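Local coordinates for outer membrane protein assembly factor BamA (Haemophilus ducreyi, PDB 4K3C) that is probably part of the Bam complex that assembles beta-barrel proteins and inserts them into the outer membrane, at residues 325-336 with 348-358; 429-440 with 454-465. One frame throughout, in Å; residues are numbered along the deposited sequence.

Interaction 1: 325-336 with 348-358; sequences PTAGSSANISGK and QVGTNFSGYIP
Strands 328-336 and 348-358 run antiparallel, their short axes 4.5 Å apart at closest approach and 171° between directions; the hydrogen-bonded pairs include Ser330 with Ser354, Asn332 with Asn352, Ser334 with Gly350 and Lys336 with Gln348. Lys336 N bonds to Gln348 O (2.7 Å), whereas Gly328 N reaches Tyr356 O only weakly. Gly328 itself has a positive phi of 102°, a conformation that glycine takes easily.

The face carrying Ser330, Asn332, Lys336 and Tyr356 is largely polar. Tyr356 lays its ring across Pro325: CG lies anti to the carbonyl carbon (chi1 -64°), and Pro325 CB sits over the ring centre 4.0 Å from the centroid, a CH-pi contact suited to a rigid apolar ring. The hydroxyls of Ser330 and Ser354 face each other, but are modelled so close that their separation is doubtful. Lys336 and Gln348 lie side by side, CD of the lysine 4.0 Å from OE1 of the glutamine, while Gln348 NE2 bonds to Thr376. Asn332 turns its amide from the pair and bonds through ND2 to Asn315.

The other face is mostly apolar. Ile333 lies alongside Thr351 (CG1 to CG2 3.9 Å). Gly355, having no side chain, lets Ser329 come close, their CA atoms 3.9 Å apart. At the end of the pair, where the loop before strand 328-338 meets Pro358, Ala327 CB rests 3.9 Å from Pro358 CD.

In the barrel wall this hairpin is flanked by strand 303-317, bonded to 328-338, and by strand 366-378, which lies beside 346-358.

Interaction 2: 429-440 with 454-465; sequences NAMVNASLELII and RTSVFVDAATVW
Ala430 and Trp465 open a ladder of antiparallel backbone hydrogen bonds, which continues through Val432 with Thr463, Ala434 with Ala461 and Leu436 with Val459 to Leu438 with Val457; the short strand axes make 159°.

Packing contacts gather at both ends. Trp465 folds its indole back over the partner strand (chi1 74°), placing Ala430 CB over the six-membered ring, 3.4 Å from its centroid; the small methyl suits this place against the ring face, a CH-pi contact. Val432 CG2 meets the same ring at its edge, 3.9 Å from CH2. Toward the other end, the Ile439 CD1 methyl lies over the flat guanidinium of Arg454, which has a probable hydrogen bond to Pro325 O.

Among polar side chains, Ser456 OG donates to Glu437 OE2 (3.2 Å), nearly along the C-O axis, and Thr455 OG1 donates to Ile440 O (2.8 Å) from above the carbonyl plane. Asp460 turns to the same face as Glu437 and forms a salt bridge with Arg399, which also makes a cation-pi contact with Phe458.

This is the amphipathic wall of an Omp85-type barrel: Val457, Val459 and Leu436 lie on the surface, while Asp460 and Phe458 hold Arg399, consistent with the conserved Arg-Gly-Phe motif of the loop that enters the barrel.

The two interactions belong to one barrel wall, in the Omp85 domain, and come in series along the chain, interaction 1 closing before interaction 2 opens. Their centres are about 13 Å apart, with strand 366-378 between them: it bonds to 346-358 on one side and to 430-440 on the other, so five neighbouring strands run continuously from 328-338 to 453-465. The two contacts also meet directly near one end of the barrel, where Arg454 NH2 lies 3.0 Å from Pro325 O, a probable hydrogen bond, and packs against Tyr356 CE2. The long arginine side chain thus bridges strands that are four places apart in the wall, near their ends.

Interaction 1: 325-336 with 348-358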
loop_
_atom_site.group_PDB
_atom_site.type_symbol
_atom_site.label_atom_id
_atom_site.label_comp_id
_atom_site.label_asym_id
_atom_site.label_seq_id
_atom_site.Cartn_x
_atom_site.Cartn_y
_atom_site.Cartn_z
ATOM N N PRO A 325 -12.849 -0.790 -4.520
ATOM C CA PRO A 325 -12.815 0.469 -5.261
ATOM C C PRO A 325 -13.881 0.412 -6.324
ATOM O O PRO A 325 -14.199 -0.668 -6.809
ATOM C CB PRO A 325 -11.441 0.447 -5.935
ATOM C CG PRO A 325 -10.646 -0.504 -5.152
ATOM C CD PRO A 325 -11.611 -1.556 -4.712
ATOM N N THR A 326 -14.445 1.556 -6.665
ATOM C CA THR A 326 -15.512 1.574 -7.641
ATOM C C THR A 326 -15.072 2.362 -8.878
ATOM O O THR A 326 -15.622 2.197 -9.969
ATOM C CB THR A 326 -16.838 2.076 -7.008
ATOM O OG1 THR A 326 -17.875 2.117 -7.993
ATOM C CG2 THR A 326 -16.671 3.448 -6.351
ATOM N N ALA A 327 -14.052 3.193 -8.706
ATOM C CA ALA A 327 -13.447 3.890 -9.830
ATOM C C ALA A 327 -11.992 4.248 -9.533
ATOM O O ALA A 327 -11.534 4.151 -8.391
ATOM C CB ALA A 327 -14.245 5.129 -10.184
ATOM N N GLY A 328 -11.266 4.654 -10.566
ATOM C CA GLY A 328 -9.859 4.967 -10.411
ATOM C C GLY A 328 -9.014 3.824 -10.924
ATOM O O GLY A 328 -9.520 2.893 -11.565
ATOM N N SER A 329 -7.716 3.895 -10.654
ATOM C CA SER A 329 -6.818 2.791 -10.976
ATOM C C SER A 329 -5.648 2.683 -10.002
ATOM O O SER A 329 -5.548 3.408 -9.014
ATOM C CB SER A 329 -6.318 2.886 -12.423
ATOM O OG SER A 329 -5.996 4.226 -12.763
ATOM N N SER A 330 -4.764 1.747 -10.285
ATOM C CA SER A 330 -3.582 1.572 -9.477
ATOM C C SER A 330 -2.574 0.832 -10.343
ATOM O O SER A 330 -2.946 0.073 -11.255
ATOM C CB SER A 330 -3.909 0.745 -8.244
ATOM O OG SER A 330 -4.052 -0.617 -8.599
ATOM N N ALA A 331 -1.298 1.053 -10.062
ATOM C CA ALA A 331 -0.260 0.418 -10.842
ATOM C C ALA A 331 1.117 0.456 -10.171
ATOM O O ALA A 331 1.376 1.265 -9.276
ATOM C CB ALA A 331 -0.216 1.011 -12.242
ATOM N N ASN A 332 1.987 -0.439 -10.624
ATOM C CA ASN A 332 3.313 -0.584 -10.074
ATOM C C ASN A 332 4.345 -0.885 -11.165
ATOM O O ASN A 332 4.072 -1.620 -12.122
ATOM C CB ASN A 332 3.317 -1.714 -9.050
ATOM C CG ASN A 332 4.648 -1.836 -8.334
ATOM O OD1 ASN A 332 5.650 -2.267 -8.913
ATOM N ND2 ASN A 332 4.668 -1.456 -7.060
ATOM N N ILE A 333 5.531 -0.309 -11.007
ATOM C CA ILE A 333 6.694 -0.640 -11.817
ATOM C C ILE A 333 7.854 -0.924 -10.848
ATOM O O ILE A 333 8.281 -0.042 -10.093
ATOM C CB ILE A 333 7.024 0.502 -12.837
ATOM C CG1 ILE A 333 6.529 0.111 -14.210
ATOM C CG2 ILE A 333 8.526 0.721 -12.999
ATOM C CD1 ILE A 333 7.202 -1.156 -14.685
ATOM N N SER A 334 8.335 -2.162 -10.831
ATOM C CA SER A 334 9.408 -2.537 -9.910
ATOM C C SER A 334 10.559 -3.269 -10.595
ATOM O O SER A 334 10.392 -3.865 -11.656
ATOM C CB SER A 334 8.859 -3.355 -8.745
ATOM O OG SER A 334 8.029 -4.409 -9.208
ATOM N N GLY A 335 11.734 -3.207 -9.980
ATOM C CA GLY A 335 12.927 -3.814 -10.538
ATOM C C GLY A 335 13.922 -4.236 -9.471
ATOM O O GLY A 335 14.118 -3.539 -8.467
ATOM N N LYS A 336 14.554 -5.387 -9.689
ATOM C CA LYS A 336 15.607 -5.878 -8.807
ATOM C C LYS A 336 16.829 -6.167 -9.645
ATOM O O LYS A 336 16.713 -6.566 -10.792
ATOM C CB LYS A 336 15.177 -7.164 -8.135
ATOM C CG LYS A 336 15.603 -7.302 -6.696
ATOM C CD LYS A 336 15.463 -8.764 -6.263
ATOM C CE LYS A 336 16.161 -9.066 -4.954
ATOM N NZ LYS A 336 16.743 -10.439 -5.033
ATOM N N GLN A 348 15.301 -8.675 -12.154
ATOM C CA GLN A 348 13.871 -8.894 -12.251
ATOM C C GLN A 348 13.175 -7.547 -12.484
ATOM O O GLN A 348 13.633 -6.532 -11.994
ATOM C CB GLN A 348 13.344 -9.592 -10.990
ATOM C CG GLN A 348 14.239 -10.724 -10.477
ATOM C CD GLN A 348 13.519 -11.703 -9.542
ATOM O OE1 GLN A 348 13.678 -11.653 -8.314
ATOM N NE2 GLN A 348 12.737 -12.611 -10.126
ATOM N N VAL A 349 12.085 -7.540 -13.247
ATOM C CA VAL A 349 11.302 -6.329 -13.493
ATOM C C VAL A 349 9.831 -6.718 -13.637
ATOM O O VAL A 349 9.538 -7.739 -14.248
ATOM C CB VAL A 349 11.804 -5.584 -14.759
ATOM C CG1 VAL A 349 11.682 -6.464 -16.000
ATOM C CG2 VAL A 349 11.053 -4.279 -14.956
ATOM N N GLY A 350 8.916 -5.933 -13.056
ATOM C CA GLY A 350 7.497 -6.280 -13.010
ATOM C C GLY A 350 6.546 -5.095 -13.183
ATOM O O GLY A 350 6.899 -3.949 -12.879
ATOM N N THR A 351 5.317 -5.349 -13.598
ATOM C CA THR A 351 4.376 -4.273 -13.789
ATOM C C THR A 351 2.979 -4.723 -13.620
ATOM O O THR A 351 2.549 -5.540 -14.362
ATOM C CB THR A 351 4.434 -3.785 -15.204
ATOM O OG1 THR A 351 5.788 -3.710 -15.604
ATOM C CG2 THR A 351 3.851 -2.426 -15.318
ATOM N N ASN A 352 2.247 -4.157 -12.679
ATOM C CA ASN A 352 0.837 -4.438 -12.566
ATOM C C ASN A 352 -0.001 -3.225 -12.682
ATOM O O ASN A 352 0.466 -2.138 -12.564
ATOM C CB ASN A 352 0.488 -5.064 -11.250
ATOM C CG ASN A 352 1.480 -5.988 -10.809
ATOM O OD1 ASN A 352 2.391 -5.601 -10.131
ATOM N ND2 ASN A 352 1.342 -7.234 -11.180
ATOM N N PHE A 353 -1.279 -3.463 -12.863
ATOM C CA PHE A 353 -2.227 -2.475 -13.225
ATOM C C PHE A 353 -3.507 -3.043 -12.754
ATOM O O PHE A 353 -3.764 -4.186 -12.958
ATOM C CB PHE A 353 -2.248 -2.409 -14.735
ATOM C CG PHE A 353 -3.437 -1.743 -15.296
ATOM C CD1 PHE A 353 -3.754 -0.468 -14.943
ATOM C CD2 PHE A 353 -4.223 -2.385 -16.204
ATOM C CE1 PHE A 353 -4.843 0.146 -15.461
ATOM C CE2 PHE A 353 -5.308 -1.769 -16.724
ATOM C CZ PHE A 353 -5.618 -0.500 -16.347
ATOM N N SER A 354 -4.309 -2.244 -12.099
ATOM C CA SER A 354 -5.659 -2.620 -11.835
ATOM C C SER A 354 -6.412 -1.330 -11.928
ATOM O O SER A 354 -5.952 -0.329 -11.447
ATOM C CB SER A 354 -5.790 -3.227 -10.468
ATOM O OG SER A 354 -5.614 -2.230 -9.506
ATOM N N GLY A 355 -7.546 -1.363 -12.605
ATOM C CA GLY A 355 -8.378 -0.211 -12.819
ATOM C C GLY A 355 -9.833 -0.569 -12.811
ATOM O O GLY A 355 -10.220 -1.670 -13.084
ATOM N N TYR A 356 -10.636 0.407 -12.479
ATOM C CA TYR A 356 -12.071 0.237 -12.304
ATOM C C TYR A 356 -12.864 1.308 -13.059
ATOM O O TYR A 356 -12.574 2.503 -12.966
ATOM C CB TYR A 356 -12.448 0.262 -10.816
ATOM C CG TYR A 356 -11.869 -0.864 -9.986
ATOM C CD1 TYR A 356 -10.513 -0.916 -9.702
ATOM C CD2 TYR A 356 -12.683 -1.854 -9.455
ATOM C CE1 TYR A 356 -9.975 -1.936 -8.944
ATOM C CE2 TYR A 356 -12.151 -2.878 -8.684
ATOM C CZ TYR A 356 -10.791 -2.908 -8.437
ATOM O OH TYR A 356 -10.238 -3.910 -7.690
ATOM N N ILE A 357 -13.889 0.868 -13.779
ATOM C CA ILE A 357 -14.753 1.745 -14.557
ATOM C C ILE A 357 -16.217 1.533 -14.160
ATOM O O ILE A 357 -16.751 0.422 -14.275
ATOM C CB ILE A 357 -14.589 1.437 -16.050
ATOM C CG1 ILE A 357 -13.289 2.036 -16.564
ATOM C CG2 ILE A 357 -15.774 1.928 -16.855
ATOM C CD1 ILE A 357 -12.941 1.550 -17.949
ATOM N N PRO A 358 -16.871 2.590 -13.672
ATOM C CA PRO A 358 -18.284 2.447 -13.318
ATOM C C PRO A 358 -19.169 2.780 -14.514
ATOM O O PRO A 358 -18.809 3.685 -15.281
ATOM C CB PRO A 358 -18.459 3.479 -12.195
ATOM C CG PRO A 358 -17.469 4.545 -12.511
ATOM C CD PRO A 358 -16.301 3.867 -13.206
#

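Interaction 2: 429-440 with 454-465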
loop_
_atom_site.group_PDB
_atom_site.type_symbol
_atom_site.label_atom_id
_atom_site.label_comp_id
_atom_site.label_asym_id
_atom_site.label_seq_id
_atom_site.Cartn_x
_atom_site.Cartn_y
_atom_site.Cartn_z
ATOM N N ASN A 429 10.673 -17.857 -16.609
ATOM C CA ASN A 429 11.207 -16.512 -16.390
ATOM C C ASN A 429 10.397 -15.389 -17.039
ATOM O O ASN A 429 10.861 -14.238 -17.128
ATOM C CB ASN A 429 12.669 -16.414 -16.829
ATOM C CG ASN A 429 12.828 -16.526 -18.329
ATOM O OD1 ASN A 429 12.148 -17.323 -18.980
ATOM N ND2 ASN A 429 13.724 -15.729 -18.888
ATOM N N ALA A 430 9.188 -15.724 -17.485
ATOM C CA ALA A 430 8.301 -14.753 -18.133
ATOM C C ALA A 430 6.857 -15.118 -17.881
ATOM O O ALA A 430 6.425 -16.224 -18.179
ATOM C CB ALA A 430 8.562 -14.680 -19.592
ATOM N N MET A 431 6.121 -14.174 -17.316
ATOM C CA MET A 431 4.744 -14.393 -16.943
ATOM C C MET A 431 3.947 -13.194 -17.459
ATOM O O MET A 431 4.419 -12.061 -17.395
ATOM C CB MET A 431 4.626 -14.533 -15.416
ATOM C CG MET A 431 3.209 -14.618 -14.903
ATOM S SD MET A 431 2.996 -15.498 -13.347
ATOM C CE MET A 431 3.700 -14.325 -12.219
ATOM N N VAL A 432 2.783 -13.449 -18.041
ATOM C CA VAL A 432 1.822 -12.398 -18.277
ATOM C C VAL A 432 0.481 -12.954 -17.831
ATOM O O VAL A 432 0.180 -14.138 -18.024
ATOM C CB VAL A 432 1.766 -11.917 -19.765
ATOM C CG1 VAL A 432 0.844 -10.722 -19.900
ATOM C CG2 VAL A 432 3.140 -11.532 -20.281
ATOM N N ASN A 433 -0.310 -12.110 -17.195
ATOM C CA ASN A 433 -1.652 -12.491 -16.828
ATOM C C ASN A 433 -2.527 -11.276 -17.037
ATOM O O ASN A 433 -2.035 -10.146 -17.036
ATOM C CB ASN A 433 -1.708 -12.933 -15.372
ATOM C CG ASN A 433 -1.447 -11.784 -14.398
ATOM O OD1 ASN A 433 -0.481 -11.044 -14.539
ATOM N ND2 ASN A 433 -2.322 -11.628 -13.418
ATOM N N ALA A 434 -3.818 -11.497 -17.244
ATOM C CA ALA A 434 -4.746 -10.383 -17.278
ATOM C C ALA A 434 -6.103 -10.895 -16.903
ATOM O O ALA A 434 -6.312 -12.109 -16.809
ATOM C CB ALA A 434 -4.778 -9.754 -18.614
ATOM N N SER A 435 -7.025 -9.972 -16.675
ATOM C CA SER A 435 -8.304 -10.338 -16.096
ATOM C C SER A 435 -9.305 -9.236 -16.395
ATOM O O SER A 435 -8.949 -8.058 -16.481
ATOM C CB SER A 435 -8.142 -10.520 -14.593
ATOM O OG SER A 435 -9.178 -11.312 -14.057
ATOM N N LEU A 436 -10.557 -9.627 -16.576
ATOM C CA LEU A 436 -11.613 -8.707 -16.933
ATOM C C LEU A 436 -12.822 -9.197 -16.163
ATOM O O LEU A 436 -13.152 -10.384 -16.223
ATOM C CB LEU A 436 -11.864 -8.815 -18.436
ATOM C CG LEU A 436 -12.721 -7.805 -19.211
ATOM C CD1 LEU A 436 -13.879 -8.484 -19.945
ATOM C CD2 LEU A 436 -13.212 -6.663 -18.334
ATOM N N GLU A 437 -13.475 -8.317 -15.418
ATOM C CA GLU A 437 -14.678 -8.741 -14.712
ATOM C C GLU A 437 -15.788 -7.723 -14.663
ATOM O O GLU A 437 -15.540 -6.526 -14.579
ATOM C CB GLU A 437 -14.374 -9.257 -13.296
ATOM C CG GLU A 437 -13.503 -8.404 -12.395
ATOM C CD GLU A 437 -12.877 -9.231 -11.248
ATOM O OE1 GLU A 437 -11.625 -9.215 -11.137
ATOM O OE2 GLU A 437 -13.623 -9.897 -10.472
ATOM N N LEU A 438 -17.020 -8.221 -14.722
ATOM C CA LEU A 438 -18.202 -7.398 -14.477
ATOM C C LEU A 438 -18.659 -7.554 -13.030
ATOM O O LEU A 438 -19.127 -8.611 -12.635
ATOM C CB LEU A 438 -19.363 -7.797 -15.396
ATOM C CG LEU A 438 -20.290 -6.673 -15.877
ATOM C CD1 LEU A 438 -21.695 -7.154 -15.910
ATOM C CD2 LEU A 438 -20.184 -5.410 -15.044
ATOM N N ILE A 439 -18.529 -6.487 -12.253
ATOM C CA ILE A 439 -19.081 -6.441 -10.911
ATOM C C ILE A 439 -20.536 -6.039 -10.961
ATOM O O ILE A 439 -20.865 -4.926 -11.343
ATOM C CB ILE A 439 -18.389 -5.373 -10.106
ATOM C CG1 ILE A 439 -16.916 -5.711 -9.970
ATOM C CG2 ILE A 439 -19.032 -5.238 -8.779
ATOM C CD1 ILE A 439 -16.123 -4.573 -9.444
ATOM N N ILE A 440 -21.424 -6.932 -10.571
ATOM C CA ILE A 440 -22.833 -6.588 -10.576
ATOM C C ILE A 440 -23.316 -6.517 -9.129
ATOM O O ILE A 440 -22.646 -7.015 -8.229
ATOM C CB ILE A 440 -23.659 -7.599 -11.415
ATOM C CG1 ILE A 440 -23.989 -8.852 -10.592
ATOM C CG2 ILE A 440 -22.908 -7.964 -12.681
ATOM C CD1 ILE A 440 -22.870 -9.878 -10.564
ATOM N N ARG A 454 -19.237 -7.993 -2.727
ATOM C CA ARG A 454 -18.943 -7.711 -4.115
ATOM C C ARG A 454 -19.077 -8.983 -4.949
ATOM O O ARG A 454 -18.239 -9.882 -4.873
ATOM C CB ARG A 454 -17.524 -7.147 -4.231
ATOM C CG ARG A 454 -16.886 -7.259 -5.619
ATOM C CD ARG A 454 -15.926 -6.119 -5.868
ATOM N NE ARG A 454 -16.655 -4.865 -5.996
ATOM C CZ ARG A 454 -16.085 -3.701 -6.276
ATOM N NH1 ARG A 454 -16.831 -2.611 -6.394
ATOM N NH2 ARG A 454 -14.773 -3.635 -6.456
ATOM N N THR A 455 -20.138 -9.066 -5.740
ATOM C CA THR A 455 -20.305 -10.186 -6.647
ATOM C C THR A 455 -19.853 -9.784 -8.050
ATOM O O THR A 455 -19.989 -8.626 -8.432
ATOM C CB THR A 455 -21.756 -10.635 -6.685
ATOM O OG1 THR A 455 -22.576 -9.508 -6.997
ATOM C CG2 THR A 455 -22.160 -11.184 -5.330
ATOM N N SER A 456 -19.305 -10.731 -8.808
ATOM C CA SER A 456 -18.741 -10.420 -10.113
ATOM C C SER A 456 -18.677 -11.633 -11.022
ATOM O O SER A 456 -18.818 -12.764 -10.572
ATOM C CB SER A 456 -17.338 -9.845 -9.953
ATOM O OG SER A 456 -16.486 -10.761 -9.285
ATOM N N VAL A 457 -18.462 -11.386 -12.306
ATOM C CA VAL A 457 -18.287 -12.446 -13.285
ATOM C C VAL A 457 -17.072 -12.067 -14.089
ATOM O O VAL A 457 -16.930 -10.909 -14.495
ATOM C CB VAL A 457 -19.505 -12.572 -14.200
ATOM C CG1 VAL A 457 -19.177 -13.426 -15.410
ATOM C CG2 VAL A 457 -20.690 -13.157 -13.415
ATOM N N PHE A 458 -16.175 -13.021 -14.308
ATOM C CA PHE A 458 -14.823 -12.648 -14.714
ATOM C C PHE A 458 -14.305 -13.555 -15.819
ATOM O O PHE A 458 -14.858 -14.642 -16.072
ATOM C CB PHE A 458 -13.852 -12.673 -13.499
ATOM C CG PHE A 458 -13.636 -14.043 -12.948
ATOM C CD1 PHE A 458 -12.645 -14.861 -13.460
ATOM C CD2 PHE A 458 -14.452 -14.540 -11.950
ATOM C CE1 PHE A 458 -12.473 -16.138 -12.989
ATOM C CE2 PHE A 458 -14.273 -15.820 -11.465
ATOM C CZ PHE A 458 -13.280 -16.617 -11.990
ATOM N N VAL A 459 -13.234 -13.092 -16.464
ATOM C CA VAL A 459 -12.417 -13.940 -17.318
ATOM C C VAL A 459 -10.960 -13.710 -16.938
ATOM O O VAL A 459 -10.447 -12.590 -17.047
ATOM C CB VAL A 459 -12.639 -13.652 -18.829
ATOM C CG1 VAL A 459 -11.498 -14.228 -19.658
ATOM C CG2 VAL A 459 -13.972 -14.220 -19.286
ATOM N N ASP A 460 -10.296 -14.750 -16.453
ATOM C CA ASP A 460 -8.870 -14.631 -16.150
ATOM C C ASP A 460 -8.131 -15.323 -17.283
ATOM O O ASP A 460 -8.688 -16.182 -17.968
ATOM C CB ASP A 460 -8.496 -15.288 -14.807
ATOM C CG ASP A 460 -9.074 -14.561 -13.586
ATOM O OD1 ASP A 460 -9.688 -13.490 -13.734
ATOM O OD2 ASP A 460 -8.893 -15.061 -12.453
ATOM N N ALA A 461 -6.876 -14.948 -17.477
ATOM C CA ALA A 461 -6.039 -15.539 -18.513
ATOM C C ALA A 461 -4.581 -15.246 -18.190
ATOM O O ALA A 461 -4.235 -14.125 -17.796
ATOM C CB ALA A 461 -6.408 -14.999 -19.883
ATOM N N ALA A 462 -3.741 -16.266 -18.341
ATOM C CA ALA A 462 -2.357 -16.220 -17.875
ATOM C C ALA A 462 -1.456 -17.102 -18.740
ATOM O O ALA A 462 -1.934 -17.997 -19.446
ATOM C CB ALA A 462 -2.284 -16.661 -16.433
ATOM N N THR A 463 -0.154 -16.839 -18.690
ATOM C CA THR A 463 0.804 -17.566 -19.512
ATOM C C THR A 463 2.198 -17.483 -18.890
ATOM O O THR A 463 2.719 -16.400 -18.667
ATOM C CB THR A 463 0.817 -17.034 -20.985
ATOM O OG1 THR A 463 1.975 -17.519 -21.678
ATOM C CG2 THR A 463 0.859 -15.535 -20.994
ATOM N N VAL A 464 2.795 -18.634 -18.604
ATOM C CA VAL A 464 4.155 -18.677 -18.074
ATOM C C VAL A 464 5.087 -19.500 -18.948
ATOM O O VAL A 464 4.904 -20.701 -19.130
ATOM C CB VAL A 464 4.214 -19.277 -16.654
ATOM C CG1 VAL A 464 5.655 -19.310 -16.184
ATOM C CG2 VAL A 464 3.359 -18.483 -15.692
ATOM N N TRP A 465 6.117 -18.862 -19.458
ATOM C CA TRP A 465 7.041 -19.550 -20.332
ATOM C C TRP A 465 8.501 -19.313 -19.985
ATOM O O TRP A 465 8.823 -18.430 -19.195
ATOM C CB TRP A 465 6.778 -19.168 -21.790
ATOM C CG TRP A 465 7.213 -17.771 -22.252
ATOM C CD1 TRP A 465 8.291 -17.476 -23.019
ATOM C CD2 TRP A 465 6.539 -16.527 -22.018
ATOM N NE1 TRP A 465 8.341 -16.136 -23.273
ATOM C CE2 TRP A 465 7.270 -15.530 -22.675
ATOM C CE3 TRP A 465 5.392 -16.162 -21.309
ATOM C CZ2 TRP A 465 6.900 -14.190 -22.653
ATOM C CZ3 TRP A 465 5.030 -14.828 -21.281
ATOM C CH2 TRP A 465 5.783 -13.859 -21.954
#